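Local coordinates for protein O-succinylhomoserine sulfhydrylase (Mycobacterium tuberculosis, PDB 3NDN) that probably catalyses the pyridoxal-phosphate-dependent formation of L-homocysteine from O-succinyl-L-homoserine and hydrogen sulfide, a step of methionine biosynthesis, at residues A[25-30]-A[91-96]; A[71-74]-A[80-83]; A[176-181]-A[373-378]; A[356-361]-A[366-371]. One frame throughout, in Å; residues are numbered along the deposited sequence. Where two conformers were deposited one is given.

Contact 1. Residues A[25-30]-A[91-96]; sequences VSQATV and RLIEGA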
loop_
_atom_site.group_PDB
_atom_site.type_symbol
_atom_site.label_atom_id
_atom_site.label_comp_id
_atom_site.label_asym_id
_atom_site.label_seq_id
_atom_site.Cartn_x
_atom_site.Cartn_y
_atom_site.Cartn_z
ATOM N N VAL A 25 28.418 -2.261 17.201
ATOM C CA VAL A 25 28.032 -1.713 15.881
ATOM C C VAL A 25 27.578 -0.242 15.967
ATOM O O VAL A 25 27.034 0.186 16.991
ATOM C CB VAL A 25 26.948 -2.598 15.158
ATOM C CG1 VAL A 25 27.520 -3.954 14.765
ATOM C CG2 VAL A 25 25.706 -2.766 16.017
ATOM N N SER A 26 27.805 0.521 14.897
ATOM C CA SER A 26 27.523 1.960 14.872
ATOM C C SER A 26 26.047 2.328 14.601
ATOM O O SER A 26 25.216 1.447 14.299
ATOM C CB SER A 26 28.411 2.642 13.841
ATOM O OG SER A 26 27.993 2.286 12.535
ATOM N N GLN A 27 25.743 3.628 14.726
ATOM C CA GLN A 27 24.407 4.208 14.457
ATOM C C GLN A 27 23.920 3.915 13.021
ATOM O O GLN A 27 22.744 3.633 12.813
ATOM C CB GLN A 27 24.410 5.725 14.730
ATOM C CG GLN A 27 23.041 6.346 15.132
ATOM C CD GLN A 27 23.087 7.869 15.342
ATOM O OE1 GLN A 27 23.735 8.595 14.585
ATOM N NE2 GLN A 27 22.371 8.356 16.361
ATOM N N ALA A 28 24.833 3.933 12.046
ATOM C CA ALA A 28 24.480 3.648 10.641
ATOM C C ALA A 28 24.016 2.206 10.456
ATOM O O ALA A 28 23.016 1.938 9.792
ATOM C CB ALA A 28 25.651 3.944 9.716
ATOM N N THR A 29 24.765 1.276 11.036
ATOM C CA THR A 29 24.446 -0.150 10.978
ATOM C C THR A 29 23.091 -0.528 11.620
ATOM O O THR A 29 22.327 -1.328 11.039
ATOM C CB THR A 29 25.610 -0.965 11.575
ATOM O OG1 THR A 29 26.792 -0.703 10.818
ATOM C CG2 THR A 29 25.328 -2.433 11.538
ATOM N N VAL A 30 22.769 0.036 12.793
ATOM C CA VAL A 30 21.472 -0.261 13.429
ATOM C C VAL A 30 20.291 0.296 12.636
ATOM O O VAL A 30 19.192 -0.259 12.692
ATOM C CB VAL A 30 21.350 0.182 14.956
ATOM C CG1 VAL A 30 22.436 -0.480 15.834
ATOM C CG2 VAL A 30 21.365 1.684 15.106
ATOM N N ARG A 91 14.417 3.484 18.601
ATOM C CA ARG A 91 14.944 3.400 19.981
ATOM C C ARG A 91 16.453 3.076 19.958
ATOM O O ARG A 91 17.238 3.667 20.718
ATOM C CB ARG A 91 14.182 2.336 20.806
ATOM C CG ARG A 91 14.521 2.330 22.344
ATOM C CD ARG A 91 14.175 0.972 23.034
ATOM N NE ARG A 91 14.959 -0.161 22.520
ATOM C CZ ARG A 91 16.278 -0.332 22.674
ATOM N NH1 ARG A 91 17.030 0.572 23.319
ATOM N NH2 ARG A 91 16.864 -1.412 22.153
ATOM N N LEU A 92 16.844 2.161 19.073
ATOM C CA LEU A 92 18.264 1.783 18.889
ATOM C C LEU A 92 19.106 2.952 18.396
ATOM O O LEU A 92 20.187 3.187 18.940
ATOM C CB LEU A 92 18.427 0.588 17.936
ATOM C CG LEU A 92 18.071 -0.785 18.549
ATOM C CD1 LEU A 92 17.793 -1.837 17.467
ATOM C CD2 LEU A 92 19.178 -1.272 19.502
ATOM N N ILE A 93 18.615 3.670 17.382
ATOM C CA ILE A 93 19.315 4.878 16.846
ATOM C C ILE A 93 19.538 5.964 17.918
ATOM O O ILE A 93 20.615 6.597 17.985
ATOM C CB ILE A 93 18.564 5.452 15.600
ATOM C CG1 ILE A 93 18.682 4.476 14.410
ATOM C CG2 ILE A 93 19.070 6.872 15.214
ATOM C CD1 ILE A 93 17.765 4.813 13.214
ATOM N N GLU A 94 18.520 6.192 18.745
ATOM C CA GLU A 94 18.527 7.278 19.735
ATOM C C GLU A 94 19.282 6.921 21.027
ATOM O O GLU A 94 19.857 7.805 21.687
ATOM C CB GLU A 94 17.073 7.697 20.032
ATOM C CG GLU A 94 16.869 8.868 21.040
ATOM C CD GLU A 94 17.189 10.245 20.446
ATOM O OE1 GLU A 94 17.109 10.416 19.211
ATOM O OE2 GLU A 94 17.529 11.160 21.227
ATOM N N GLY A 95 19.282 5.637 21.386
ATOM C CA GLY A 95 19.848 5.159 22.670
ATOM C C GLY A 95 18.956 5.456 23.875
ATOM O O GLY A 95 19.455 5.845 24.942
ATOM N N ALA A 96 17.645 5.251 23.720
ATOM C CA ALA A 96 16.655 5.467 24.785
ATOM C C ALA A 96 16.297 4.128 25.457
ATOM O O ALA A 96 16.494 3.079 24.837
ATOM C CB ALA A 96 15.391 6.105 24.203
#
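Gln-27 reaches Ile-93 with CG swung opposite its own backbone N (chi1 -153°) and the chain fully extended beyond it, a shape that carries the amide across to the end of helix 81-94. There NE2 donates to Ile-93 O at 3.0 Å. The N-H points almost straight at the oxygen (172°), and the acceptor lies in the plane of the glutamine amide, although the donor stands 32° away from the carbonyl plane of Ile-93. The two side chains cross at about a right angle, with NE2 3.8 Å from CG2 of Ile-93. One turn further on, Val-30 supplies the apolar half: its CG2 packs on Ile-93 CG1 at 3.9 Å, the two side chains running past each other in opposite senses, while its CB meets Leu-92 CB at 4.2 Å. Gly-95, with positive phi, ends the helix, and Arg-91 NH1 closes back on Ala-96 O at 3.0 Å. Asp-404 of the second subunit bonds Ser-26 N and Thr-29 OG1. Helix 81-94 thus ends with a carbonyl from its last turn answered by a side-chain amide from helix 27-33, a directional polar grip set beside aliphatic packing in which Val-30 and Ile-93 are buried.

Contact 2. Residues A[71-74]-A[80-83]; sequences DHYV and NPTV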
loop_
_atom_site.group_PDB
_atom_site.type_symbol
_atom_site.label_atom_id
_atom_site.label_comp_id
_atom_site.label_asym_id
_atom_site.label_seq_id
_atom_site.Cartn_x
_atom_site.Cartn_y
_atom_site.Cartn_z
ATOM N N ASP A 71 3.336 -12.513 26.178
ATOM C CA ASP A 71 3.543 -11.344 25.312
ATOM C C ASP A 71 2.877 -11.428 23.907
ATOM O O ASP A 71 3.153 -10.610 23.022
ATOM C CB ASP A 71 5.028 -10.942 25.244
ATOM C CG ASP A 71 5.863 -11.864 24.367
ATOM O OD1 ASP A 71 5.396 -12.967 24.009
ATOM O OD2 ASP A 71 7.007 -11.482 24.037
ATOM N N HIS A 72 1.998 -12.414 23.733
ATOM C CA HIS A 72 1.108 -12.553 22.562
ATOM C C HIS A 72 0.426 -11.212 22.243
ATOM O O HIS A 72 0.009 -10.488 23.157
ATOM C CB HIS A 72 0.042 -13.612 22.908
ATOM C CG HIS A 72 -0.666 -14.213 21.726
ATOM N ND1 HIS A 72 -1.446 -13.473 20.863
ATOM C CD2 HIS A 72 -0.778 -15.504 21.318
ATOM C CE1 HIS A 72 -1.970 -14.273 19.948
ATOM N NE2 HIS A 72 -1.582 -15.512 20.204
ATOM N N TYR A 73 0.311 -10.869 20.960
ATOM C CA TYR A 73 -0.356 -9.616 20.580
ATOM C C TYR A 73 -1.867 -9.696 20.832
ATOM O O TYR A 73 -2.436 -10.798 20.816
ATOM C CB TYR A 73 -0.046 -9.245 19.122
ATOM C CG TYR A 73 1.342 -8.657 18.936
ATOM C CD1 TYR A 73 1.572 -7.288 19.138
ATOM C CD2 TYR A 73 2.435 -9.474 18.561
ATOM C CE1 TYR A 73 2.844 -6.739 18.979
ATOM C CE2 TYR A 73 3.724 -8.929 18.399
ATOM C CZ TYR A 73 3.917 -7.565 18.599
ATOM O OH TYR A 73 5.164 -6.992 18.452
ATOM N N VAL A 74 -2.518 -8.547 21.062
ATOM C CA VAL A 74 -3.958 -8.533 21.441
ATOM C C VAL A 74 -4.831 -7.639 20.549
ATOM O O VAL A 74 -5.898 -8.062 20.102
ATOM C CB VAL A 74 -4.160 -8.138 22.953
ATOM C CG1 VAL A 74 -5.635 -7.942 23.297
ATOM C CG2 VAL A 74 -3.543 -9.185 23.865
ATOM N N ASN A 80 1.315 -3.871 17.616
ATOM C CA ASN A 80 1.298 -4.533 16.288
ATOM C C ASN A 80 2.751 -4.926 15.892
ATOM O O ASN A 80 3.686 -4.158 16.149
ATOM C CB ASN A 80 0.645 -3.589 15.255
ATOM C CG ASN A 80 0.804 -4.072 13.797
ATOM O OD1 ASN A 80 1.872 -3.929 13.204
ATOM N ND2 ASN A 80 -0.284 -4.616 13.214
ATOM N N PRO A 81 2.955 -6.103 15.266
ATOM C CA PRO A 81 4.360 -6.495 14.977
ATOM C C PRO A 81 5.177 -5.563 14.045
ATOM O O PRO A 81 6.382 -5.380 14.278
ATOM C CB PRO A 81 4.234 -7.902 14.395
ATOM C CG PRO A 81 2.768 -8.132 14.150
ATOM C CD PRO A 81 2.024 -7.235 15.081
ATOM N N THR A 82 4.549 -5.011 13.001
ATOM C CA THR A 82 5.213 -4.016 12.133
ATOM C C THR A 82 5.501 -2.692 12.877
ATOM O O THR A 82 6.601 -2.110 12.758
ATOM C CB THR A 82 4.380 -3.783 10.837
ATOM O OG1 THR A 82 4.135 -5.041 10.203
ATOM C CG2 THR A 82 5.075 -2.848 9.859
ATOM N N VAL A 83 4.507 -2.188 13.620
ATOM C CA VAL A 83 4.721 -1.033 14.480
ATOM C C VAL A 83 5.889 -1.251 15.479
ATOM O O VAL A 83 6.678 -0.335 15.719
ATOM C CB VAL A 83 3.395 -0.583 15.189
ATOM C CG1 VAL A 83 3.656 0.588 16.163
ATOM C CG2 VAL A 83 2.366 -0.152 14.146
#
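Helix 81-94 begins at Asn-80 and Pro-81, and the ring of Tyr-73, from the loop that leads into it, lies against that first turn. Pro-81 CD sits over the middle of the aromatic face, 3.8 Å from the centroid of the Tyr-73 ring and only 4° off its normal, a well-centred CH-pi contact. Tyr-73 chi1 of -77° puts CG opposite the carbonyl carbon and directs the ring at the proline. Its CE1 comes within 3.5 Å of Asn-80 N, while Tyr-73 OH passes Pro-81 CA at 3.6 Å on its way to a hydrogen bond with Ser-84 OG, which also bonds Asn-80 O. The CB of Asn-80 leads away from the tyrosine, and its OD1 caps the helix. That oxygen takes Val-83 N at 3.2 Å on a lone pair, in the carbonyl plane, and Thr-82 N more weakly at 2.9 Å; Asn-80 ND2 is held by Tyr-49 O and Ser-76 OG. Tyr-73 also has a cation-pi partner in Arg-16, and Phe-41 of the third subunit packs on Pro-81. An asparagine N-cap followed by proline in the first helical position, as at the start of helix 81-94, is a classic way to begin an alpha-helix.

Contact 3. Residues A[176-181]-A[373-378]; sequences SNPMQS and TTHRAM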
loop_
_atom_site.group_PDB
_atom_site.type_symbol
_atom_site.label_atom_id
_atom_site.label_comp_id
_atom_site.label_asym_id
_atom_site.label_seq_id
_atom_site.Cartn_x
_atom_site.Cartn_y
_atom_site.Cartn_z
ATOM N N SER A 176 15.104 27.032 17.383
ATOM C CA SER A 176 13.704 27.460 17.134
ATOM C C SER A 176 13.463 27.707 15.646
ATOM O O SER A 176 14.404 27.749 14.859
ATOM C CB SER A 176 13.330 28.710 17.948
ATOM O OG SER A 176 13.922 29.896 17.420
ATOM N N ASN A 177 12.202 27.864 15.264
ATOM C CA ASN A 177 11.841 28.047 13.862
ATOM C C ASN A 177 10.846 29.201 13.740
ATOM O O ASN A 177 9.777 29.150 14.340
ATOM C CB ASN A 177 11.266 26.733 13.318
ATOM C CG ASN A 177 10.528 26.901 12.001
ATOM O OD1 ASN A 177 10.970 27.617 11.100
ATOM N ND2 ASN A 177 9.390 26.222 11.882
ATOM N N PRO A 178 11.167 30.228 12.927
ATOM C CA PRO A 178 12.235 30.321 11.930
ATOM C C PRO A 178 13.513 31.063 12.315
ATOM O O PRO A 178 14.460 31.043 11.532
ATOM C CB PRO A 178 11.552 31.091 10.798
ATOM C CG PRO A 178 10.645 32.053 11.544
ATOM C CD PRO A 178 10.220 31.355 12.810
ATOM N N MET A 179 13.559 31.703 13.484
ATOM C CA MET A 179 14.706 32.572 13.820
ATOM C C MET A 179 15.957 31.809 14.281
ATOM O O MET A 179 17.040 32.394 14.376
ATOM C CB MET A 179 14.323 33.658 14.835
ATOM C CG MET A 179 13.200 34.601 14.380
ATOM S SD MET A 179 13.475 35.512 12.825
ATOM C CE MET A 179 14.811 36.611 13.261
ATOM N N GLN A 180 15.799 30.517 14.579
ATOM C CA GLN A 180 16.930 29.632 14.937
ATOM C C GLN A 180 17.709 30.069 16.208
ATOM O O GLN A 180 18.946 29.995 16.259
ATOM C CB GLN A 180 17.841 29.345 13.713
ATOM C CG GLN A 180 17.061 29.077 12.391
ATOM C CD GLN A 180 17.837 28.310 11.300
ATOM O OE1 GLN A 180 18.789 27.587 11.581
ATOM N NE2 GLN A 180 17.389 28.443 10.051
ATOM N N SER A 181 16.954 30.522 17.212
ATOM C CA SER A 181 17.457 30.807 18.559
ATOM C C SER A 181 17.669 29.488 19.302
ATOM O O SER A 181 16.901 28.532 19.096
ATOM C CB SER A 181 16.430 31.687 19.294
ATOM O OG SER A 181 16.752 31.879 20.663
ATOM N N THR A 373 2.591 33.057 6.590
ATOM C CA THR A 373 2.284 31.617 6.681
ATOM C C THR A 373 2.677 31.010 8.047
ATOM O O THR A 373 1.867 30.995 8.972
ATOM C CB THR A 373 2.976 30.801 5.561
ATOM O OG1 THR A 373 4.396 30.983 5.646
ATOM C CG2 THR A 373 2.491 31.214 4.178
ATOM N N THR A 374 3.916 30.509 8.160
ATOM C CA THR A 374 4.471 29.936 9.411
ATOM C C THR A 374 3.950 30.641 10.677
ATOM O O THR A 374 3.427 29.989 11.584
ATOM C CB THR A 374 6.039 29.960 9.414
ATOM O OG1 THR A 374 6.542 29.531 8.141
ATOM C CG2 THR A 374 6.624 29.054 10.504
ATOM N N HIS A 375 4.072 31.970 10.712
ATOM C CA HIS A 375 3.739 32.768 11.898
ATOM C C HIS A 375 2.641 33.805 11.651
ATOM O O HIS A 375 2.752 34.957 12.081
ATOM C CB HIS A 375 5.007 33.449 12.443
ATOM C CG HIS A 375 5.873 32.542 13.259
ATOM N ND1 HIS A 375 6.285 31.307 12.814
ATOM C CD2 HIS A 375 6.408 32.693 14.493
ATOM C CE1 HIS A 375 7.026 30.728 13.742
ATOM N NE2 HIS A 375 7.122 31.552 14.769
ATOM N N ARG A 376 1.575 33.386 10.974
ATOM C CA ARG A 376 0.464 34.280 10.638
ATOM C C ARG A 376 -0.384 34.685 11.854
ATOM O O ARG A 376 -0.754 35.858 12.000
ATOM C CB ARG A 376 -0.436 33.630 9.577
ATOM C CG ARG A 376 -1.665 34.462 9.245
ATOM C CD ARG A 376 -2.757 33.669 8.533
ATOM N NE ARG A 376 -4.037 34.373 8.603
ATOM C CZ ARG A 376 -4.315 35.516 7.970
ATOM N NH1 ARG A 376 -3.406 36.105 7.194
ATOM N NH2 ARG A 376 -5.512 36.073 8.110
ATOM N N ALA A 377 -0.686 33.705 12.708
ATOM C CA ALA A 377 -1.614 33.874 13.836
ATOM C C ALA A 377 -1.215 34.979 14.824
ATOM O O ALA A 377 -2.050 35.813 15.198
ATOM C CB ALA A 377 -1.822 32.529 14.567
ATOM N N MET A 378 0.060 34.996 15.213
ATOM C CA MET A 378 0.558 35.890 16.275
ATOM C C MET A 378 0.486 37.407 16.008
ATOM O O MET A 378 0.838 38.205 16.886
ATOM C CB MET A 378 1.982 35.493 16.699
ATOM C CG MET A 378 3.066 35.752 15.662
ATOM S SD MET A 378 4.707 35.953 16.391
ATOM C CE MET A 378 5.015 34.330 17.100
HETATM O O HOH W 1 9.363 30.283 16.927
#
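His-375 and Pro-178 approach from opposite directions, so that CE1 of the imidazole meets CD of the pyrrolidine. The closest carbon pair is His-375 CE1 with Pro-178 CD at 3.4 Å. Neighbouring Asn-177 O lies at the rim of the same ring, near its plane, 3.2 Å from His-375 CE1; the somewhat acidic C-H of CE1 points only roughly toward the oxygen, and no hydrogen bond is assigned. The placement follows from the first torsion of His-375, which at -80° keeps CG beside the backbone N and turns the ring toward residues 177-178. A water joins in at the ring edge: it donates to Asn-177 O at 2.9 Å and makes a weak link of 3.4 Å to His-375 NE2. Asn-177 and Thr-374 meet more loosely, their side chains slanting past each other with Asn-177 ND2 4.2 Å from Thr-374 CG2; their polar ends have other partners, Arg-394 for Asn-177 OD1 and Asn-358 for Thr-374 OG1. Each segment is braced internally. A cis peptide bond precedes Pro-178, and Ser-181 N donates to Ser-176 OG at 3.1 Å; a type I turn from Thr-373 to Arg-376 presents the histidine. Segment 176-181 follows strand 169-173 and leads to helix 185-194; segment 373-378 follows strand 366-368 and precedes helix 379-385. The contact therefore joins a loop after the seven-stranded sheet to one after the five-stranded sheet, with strands 328-333 and 392-396 adding bonds through Thr-330 to Pro-178 O and through Arg-394.

Contact 4. Residues A[356-361]-A[366-371]; sequences ISNNLG and LVTHPA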
loop_
_atom_site.group_PDB
_atom_site.type_symbol
_atom_site.label_atom_id
_atom_site.label_comp_id
_atom_site.label_asym_id
_atom_site.label_seq_id
_atom_site.Cartn_x
_atom_site.Cartn_y
_atom_site.Cartn_z
ATOM N N ILE A 356 7.196 26.495 -3.776
ATOM C CA ILE A 356 6.632 27.310 -2.661
ATOM C C ILE A 356 5.747 26.394 -1.786
ATOM O O ILE A 356 4.740 25.879 -2.262
ATOM C CB ILE A 356 5.794 28.530 -3.193
ATOM C CG1 ILE A 356 6.643 29.446 -4.071
ATOM C CG2 ILE A 356 5.142 29.341 -2.042
ATOM C CD1 ILE A 356 5.829 30.477 -4.886
ATOM N N SER A 357 6.141 26.184 -0.522
ATOM C CA SER A 357 5.480 25.219 0.389
ATOM C C SER A 357 5.975 25.412 1.826
ATOM O O SER A 357 7.135 25.778 2.034
ATOM C CB SER A 357 5.761 23.780 -0.058
ATOM O OG SER A 357 5.032 22.819 0.701
ATOM N N ASN A 358 5.116 25.129 2.803
ATOM C CA ASN A 358 5.445 25.340 4.228
ATOM C C ASN A 358 6.106 24.156 4.985
ATOM O O ASN A 358 6.415 24.271 6.188
ATOM C CB ASN A 358 4.194 25.803 4.975
ATOM C CG ASN A 358 4.514 26.408 6.328
ATOM O OD1 ASN A 358 5.168 27.465 6.423
ATOM N ND2 ASN A 358 4.061 25.749 7.391
ATOM N N ASN A 359 6.360 23.052 4.292
ATOM C CA ASN A 359 6.829 21.811 4.935
ATOM C C ASN A 359 8.374 21.776 5.112
ATOM O O ASN A 359 9.073 22.688 4.646
ATOM C CB ASN A 359 6.294 20.595 4.150
ATOM C CG ASN A 359 5.957 19.386 5.051
ATOM O OD1 ASN A 359 6.414 19.293 6.199
ATOM N ND2 ASN A 359 5.165 18.444 4.515
ATOM N N LEU A 360 8.870 20.750 5.811
ATOM C CA LEU A 360 10.297 20.549 6.124
ATOM C C LEU A 360 10.716 19.086 5.995
ATOM O O LEU A 360 9.884 18.183 6.096
ATOM C CB LEU A 360 10.599 20.967 7.585
ATOM C CG LEU A 360 10.375 22.407 8.050
ATOM C CD1 LEU A 360 10.491 22.534 9.584
ATOM C CD2 LEU A 360 11.369 23.326 7.370
ATOM N N GLY A 361 12.022 18.859 5.824
ATOM C CA GLY A 361 12.602 17.510 5.859
ATOM C C GLY A 361 12.311 16.625 4.655
ATOM O O GLY A 361 12.204 15.409 4.800
ATOM N N LEU A 366 12.236 23.326 -0.683
ATOM C CA LEU A 366 11.019 24.149 -0.520
ATOM C C LEU A 366 11.322 25.551 0.074
ATOM O O LEU A 366 12.297 25.718 0.828
ATOM C CB LEU A 366 10.007 23.431 0.377
ATOM C CG LEU A 366 9.685 21.948 0.172
ATOM C CD1 LEU A 366 8.889 21.418 1.328
ATOM C CD2 LEU A 366 8.927 21.713 -1.138
ATOM N N VAL A 367 10.471 26.542 -0.244
ATOM C CA VAL A 367 10.626 27.932 0.238
ATOM C C VAL A 367 9.302 28.495 0.800
ATOM O O VAL A 367 8.232 28.232 0.247
ATOM C CB VAL A 367 11.241 28.875 -0.855
ATOM C CG1 VAL A 367 10.312 29.042 -2.077
ATOM C CG2 VAL A 367 11.598 30.237 -0.281
ATOM N N THR A 368 9.385 29.235 1.905
ATOM C CA THR A 368 8.191 29.872 2.490
ATOM C C THR A 368 8.450 31.294 3.052
ATOM O O THR A 368 9.590 31.647 3.386
ATOM C CB THR A 368 7.516 28.936 3.541
ATOM O OG1 THR A 368 6.171 29.365 3.767
ATOM C CG2 THR A 368 8.279 28.944 4.875
ATOM N N HIS A 369 7.379 32.097 3.169
ATOM C CA HIS A 369 7.435 33.441 3.765
ATOM C C HIS A 369 6.739 33.393 5.130
ATOM O O HIS A 369 5.500 33.411 5.188
ATOM C CB HIS A 369 6.719 34.447 2.836
ATOM C CG HIS A 369 6.725 35.866 3.326
ATOM N ND1 HIS A 369 5.586 36.504 3.776
ATOM C CD2 HIS A 369 7.720 36.783 3.398
ATOM C CE1 HIS A 369 5.884 37.743 4.124
ATOM N NE2 HIS A 369 7.170 37.939 3.897
ATOM N N PRO A 370 7.522 33.325 6.225
ATOM C CA PRO A 370 6.922 33.074 7.542
ATOM C C PRO A 370 5.894 34.099 8.031
ATOM O O PRO A 370 4.912 33.707 8.655
ATOM C CB PRO A 370 8.132 33.025 8.478
ATOM C CG PRO A 370 9.273 32.578 7.585
ATOM C CD PRO A 370 9.000 33.264 6.275
ATOM N N ALA A 371 6.100 35.386 7.738
ATOM C CA ALA A 371 5.204 36.450 8.227
ATOM C C ALA A 371 3.750 36.325 7.735
ATOM O O ALA A 371 2.828 36.837 8.380
ATOM C CB ALA A 371 5.777 37.848 7.903
#
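Ile-356 and Val-367 form the close half of this contact, a single parallel beta bridge at the strand that is outermost within this chain, where Ile-356 also makes backbone hydrogen bonds to the fourth subunit. Their side chains lie side by side and point the same way, with Ile-356 CG1 4.2 Å from Val-367 CG1, and Leu-348 and Asp-349 of helix 340-350 touch this face. Val-367 O accepts one hydrogen bond, from Ser-357 N at 3.0 Å and fairly straight (163°), and is also approached by the C-H of Ile-356 CA at 3.4 Å. Leu-366 fills in beside the bridge, its two methyls divided between partners, with CD2 against Ser-357 CB at 3.9 Å and CD1 against Asn-359 O at 3.6 Å. Beyond the bridge the segments diverge, the directions of 356-359 and 366-368 being 98° apart, and Asn-358 and Asn-359 are partly exposed. A trans chi1 of -164° brings Asn-358 OD1 within 3.4 Å of Thr-368 OG1, but the bond is weak. The stronger partners are Thr-374 for Asn-358 and Thr-373 for Thr-368. Ser-357 O, meanwhile, stands 3.5 Å from Thr-368 CB. The fourth subunit covers both parts: its Tyr-54 O bonds Ser-357 OG, and its Phe-66 packs on Asn-358. One firm backbone bond and aliphatic contact thus hold strands 355-356 and 366-368 together, whereas the polar side chains, only feebly joined to each other, turn to the following loop and to another chain.

In the fold
Contacts 2 and 4 are buried, whereas contacts 1 and 3 are only partly so. Contacts 1 and 2 share helix 81-94, one at its end and the other at its start, with contact 2 nested in the loop that contact 1 closes; their centres are 22 Å apart. Contacts 3 and 4 lie across the chain's centre from contact 1, touch each other, and are joined by a probable hydrogen bond from His-375 N to Pro-370 O. The chemistry of the four follows their place: a helix terminus met by a side-chain amide in contact 1, an aromatic face in contact 2, loops and a water in contact 3, and backbone pairing in contact 4. Contacts 3 and 4 both touch the fourth subunit.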